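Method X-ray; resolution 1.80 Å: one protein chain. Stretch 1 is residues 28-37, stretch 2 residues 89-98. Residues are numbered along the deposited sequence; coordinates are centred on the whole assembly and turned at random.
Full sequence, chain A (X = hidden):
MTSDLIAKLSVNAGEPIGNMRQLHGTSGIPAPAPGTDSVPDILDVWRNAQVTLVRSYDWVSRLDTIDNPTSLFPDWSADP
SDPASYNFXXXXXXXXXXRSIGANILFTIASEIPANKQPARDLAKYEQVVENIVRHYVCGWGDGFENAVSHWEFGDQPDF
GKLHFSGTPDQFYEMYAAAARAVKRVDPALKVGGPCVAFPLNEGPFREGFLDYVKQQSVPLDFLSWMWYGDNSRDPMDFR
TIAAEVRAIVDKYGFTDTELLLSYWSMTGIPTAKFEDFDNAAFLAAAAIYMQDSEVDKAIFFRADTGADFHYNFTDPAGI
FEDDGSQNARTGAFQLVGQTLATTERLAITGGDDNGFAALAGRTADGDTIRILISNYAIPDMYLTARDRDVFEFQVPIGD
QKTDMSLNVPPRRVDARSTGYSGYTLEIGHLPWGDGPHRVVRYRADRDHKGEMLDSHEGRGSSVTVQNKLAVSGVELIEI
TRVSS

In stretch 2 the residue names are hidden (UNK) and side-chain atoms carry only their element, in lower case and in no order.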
# COMPACT_ATOMS: atom_id res chain seq x y z
N GLY A 28 -8.06 -4.21 1.02
CA GLY A 28 -8.95 -5.20 0.44
C GLY A 28 -9.43 -6.20 1.48
O GLY A 28 -9.02 -6.19 2.64
N ILE A 29 -10.30 -7.09 1.02
CA ILE A 29 -10.96 -8.12 1.82
C ILE A 29 -10.30 -9.46 1.49
O ILE A 29 -10.45 -9.96 0.37
CB ILE A 29 -12.47 -8.16 1.55
CG1 ILE A 29 -13.12 -6.82 1.96
CG2 ILE A 29 -13.10 -9.34 2.28
CD1 ILE A 29 -14.56 -6.62 1.45
N PRO A 30 -9.55 -10.07 2.42
CA PRO A 30 -8.78 -11.27 2.07
C PRO A 30 -9.54 -12.58 2.14
O PRO A 30 -9.03 -13.59 1.63
CB PRO A 30 -7.64 -11.25 3.11
CG PRO A 30 -8.23 -10.57 4.30
CD PRO A 30 -9.17 -9.52 3.74
N ALA A 31 -10.72 -12.61 2.74
CA ALA A 31 -11.44 -13.85 3.02
C ALA A 31 -12.82 -13.50 3.57
O ALA A 31 -13.03 -12.37 4.04
CB ALA A 31 -10.67 -14.71 4.03
N PRO A 32 -13.77 -14.43 3.49
CA PRO A 32 -15.13 -14.16 4.00
C PRO A 32 -15.15 -13.79 5.48
O PRO A 32 -14.29 -14.18 6.26
CB PRO A 32 -15.87 -15.48 3.76
CG PRO A 32 -15.13 -16.13 2.67
CD PRO A 32 -13.71 -15.70 2.75
N ALA A 33 -16.19 -13.06 5.85
CA ALA A 33 -16.55 -12.76 7.23
C ALA A 33 -18.07 -12.74 7.29
O ALA A 33 -18.73 -12.62 6.26
CB ALA A 33 -15.98 -11.40 7.68
N PRO A 34 -18.65 -12.87 8.49
CA PRO A 34 -20.12 -12.86 8.59
C PRO A 34 -20.72 -11.62 7.94
O PRO A 34 -20.29 -10.49 8.19
CB PRO A 34 -20.37 -12.90 10.10
CG PRO A 34 -19.16 -13.55 10.66
CD PRO A 34 -18.01 -13.12 9.79
N GLY A 35 -21.71 -11.85 7.07
CA GLY A 35 -22.35 -10.80 6.32
C GLY A 35 -21.65 -10.42 5.03
O GLY A 35 -22.24 -9.70 4.21
N THR A 36 -20.41 -10.88 4.84
CA THR A 36 -19.65 -10.65 3.61
C THR A 36 -18.98 -11.98 3.26
O THR A 36 -17.77 -12.16 3.34
CB THR A 36 -18.62 -9.54 3.79
OG1 THR A 36 -19.24 -8.39 4.36
CG2 THR A 36 -17.98 -9.16 2.44
N ASP A 37 -19.76 -12.97 2.86
CA ASP A 37 -19.18 -14.29 2.68
C ASP A 37 -19.08 -14.73 1.22
O ASP A 37 -18.74 -15.88 0.96
CB ASP A 37 -19.94 -15.33 3.49
CG ASP A 37 -21.42 -15.24 3.31
OD1 ASP A 37 -21.88 -14.96 2.17
OD2 ASP A 37 -22.13 -15.46 4.31
N UNK A 89 -18.48 -8.01 14.91
CA UNK A 89 -18.27 -9.40 14.50
C UNK A 89 -17.45 -9.50 13.22
O UNK A 89 -16.42 -10.19 13.18
c UNK A 89 -19.61 -10.12 14.34
N UNK A 90 -17.89 -8.84 12.15
CA UNK A 90 -17.18 -9.02 10.88
C UNK A 90 -15.80 -8.40 10.96
O UNK A 90 -14.82 -8.97 10.46
c UNK A 90 -17.99 -8.43 9.72
N UNK A 91 -15.70 -7.23 11.58
CA UNK A 91 -14.40 -6.58 11.72
C UNK A 91 -13.46 -7.42 12.58
O UNK A 91 -12.27 -7.54 12.27
c UNK A 91 -13.25 -4.43 12.34
c UNK A 91 -14.58 -5.18 12.32
o UNK A 91 -15.52 -4.44 11.53
N UNK A 92 -13.98 -8.05 13.64
CA UNK A 92 -13.18 -8.97 14.43
C UNK A 92 -12.60 -10.07 13.56
O UNK A 92 -11.44 -10.47 13.74
c UNK A 92 -14.29 -8.70 16.71
c UNK A 92 -14.03 -9.62 15.53
o UNK A 92 -15.08 -9.12 17.59
o UNK A 92 -13.74 -7.58 16.75
N UNK A 93 -13.39 -10.59 12.63
CA UNK A 93 -12.93 -11.68 11.79
C UNK A 93 -11.77 -11.23 10.90
O UNK A 93 -10.74 -11.90 10.81
c UNK A 93 -14.10 -12.21 10.97
o UNK A 93 -15.05 -12.77 11.87
c UNK A 93 -13.66 -13.29 9.98
N UNK A 94 -11.91 -10.06 10.28
CA UNK A 94 -10.86 -9.56 9.40
C UNK A 94 -9.62 -9.17 10.19
O UNK A 94 -8.48 -9.36 9.72
c UNK A 94 -13.62 -8.28 7.15
c UNK A 94 -15.63 -6.95 7.11
n UNK A 94 -13.23 -9.99 5.76
c UNK A 94 -14.15 -9.03 6.07
c UNK A 94 -11.39 -8.40 8.57
c UNK A 94 -14.38 -7.23 7.68
c UNK A 94 -12.35 -8.86 7.48
c UNK A 94 -16.12 -7.71 6.03
c UNK A 94 -15.40 -8.74 5.50
c UNK A 94 -12.15 -9.88 6.61
N UNK A 95 -9.80 -8.61 11.39
CA UNK A 95 -8.66 -8.29 12.24
C UNK A 95 -7.91 -9.56 12.62
O UNK A 95 -6.68 -9.63 12.56
c UNK A 95 -8.05 -7.49 14.58
c UNK A 95 -9.12 -7.50 13.48
c UNK A 95 -9.50 -6.07 13.08
N UNK A 96 -8.66 -10.60 13.01
CA UNK A 96 -8.02 -11.85 13.35
C UNK A 96 -7.30 -12.47 12.17
O UNK A 96 -6.20 -13.01 12.31
N UNK A 97 -7.90 -12.39 10.97
CA UNK A 97 -7.22 -12.90 9.78
C UNK A 97 -5.92 -12.17 9.54
O UNK A 97 -4.88 -12.79 9.26
o UNK A 97 -10.10 -12.41 6.66
c UNK A 97 -9.32 -13.71 8.53
c UNK A 97 -10.33 -13.33 7.45
n UNK A 97 -11.46 -14.04 7.43
c UNK A 97 -8.12 -12.76 8.55
N UNK A 98 -5.95 -10.84 9.66
CA UNK A 98 -4.76 -10.05 9.39
C UNK A 98 -3.67 -10.35 10.40
O UNK A 98 -2.49 -10.51 10.03
c UNK A 98 -3.89 -7.72 9.07
c UNK A 98 -5.12 -8.56 9.39
o UNK A 98 -6.14 -8.31 8.41

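Stretch 2 is helical throughout, the backbone N atoms of positions 93 to 98 donating to carbonyls four residues earlier, whereas stretch 1 is a loop with a type II turn from Ala-33 to Thr-36.

Position 89 carries a single side-chain carbon, CB, whose nearest approach to stretch 1 is 5.1 Å, to Pro-34 CG. One carbon and nothing beyond it defines Ala-89.

Position 90 also ends at one carbon, but this CB lies 3.4 Å from Pro-34 O and 4.1 Å from Ala-33 CB. It is Ala-90, and its CA is 5.3 Å from that of Ala-33, the nearest CA pair across the two stretches.

At position 91 a carbon bears one oxygen and one carbon, the branched pattern of threonine. The CA-to-CB bond of Thr-91 points away from the loop, and its hydroxyl is hydrogen-bonded elsewhere in the structure.

Position 92 has two carbons, the second holding two oxygens: a short carboxylate, hence Asp-92. It does not reach stretch 1, and both oxygens find hydrogen-bonding partners elsewhere.

Position 93 repeats the carbon with one oxygen and one carbon, now directed toward the loop. The terminal carbon is 3.8 Å from Ala-33 CB, and the oxygen is 3.6 Å from Pro-34 CD. This is Thr-93, whose CG2 also lies 3.9 Å from Pro-32 O.

Position 94 shows one carbon followed by fused five- and six-membered rings containing eight carbons and one nitrogen, an indole, whose nitrogen stands 2.9 Å from Ala-31 O. The fused rings identify Trp-94, and NE1 donates a hydrogen bond to that carbonyl with an N-H...O angle of 158°. Ala-33 CB sits over one face, 3.8 Å from the centroid of the six-membered ring and 27° off its normal, a CH-pi contact. Thr-36 OG1 approaches the ring edge, 3.6 Å from CH2, while Ile-29 CG2 packs obliquely, 3.9 Å from CE2.

Position 95 has three carbons, one carrying the other two. Val-95 is buried but far from the loop.

Position 96 has no side-chain atoms and is therefore Gly-96; at this site there would be room for a CB.

Position 97 is a chain of three carbons, the third carrying one oxygen and one nitrogen. The nitrogen lies 3.1 Å from Pro-32 O and the oxygen 3.5 Å from both Pro-30 CG and Ala-31 CB. This is Gln-97; NE2 donates to Pro-32 O at an angle of 142°, and OE1 is buried without a polar partner in the model.

Position 98 again has a carbon bearing one oxygen and one carbon. Thr-98 turns its hydroxyl back onto the helix, OG1 donating to Trp-94 O at 2.9 Å.

The contact works by joining directional anchors to close packing. Trp-94 and Gln-97 donate to the successive loop carbonyls of Ala-31 and Pro-32, while the Ala-33 methyl fits among Ala-90, Thr-93 and the indole face. Together the two stretches bury 449 Å².

Stretch 2, residues 89-98: AATDTWVGQT
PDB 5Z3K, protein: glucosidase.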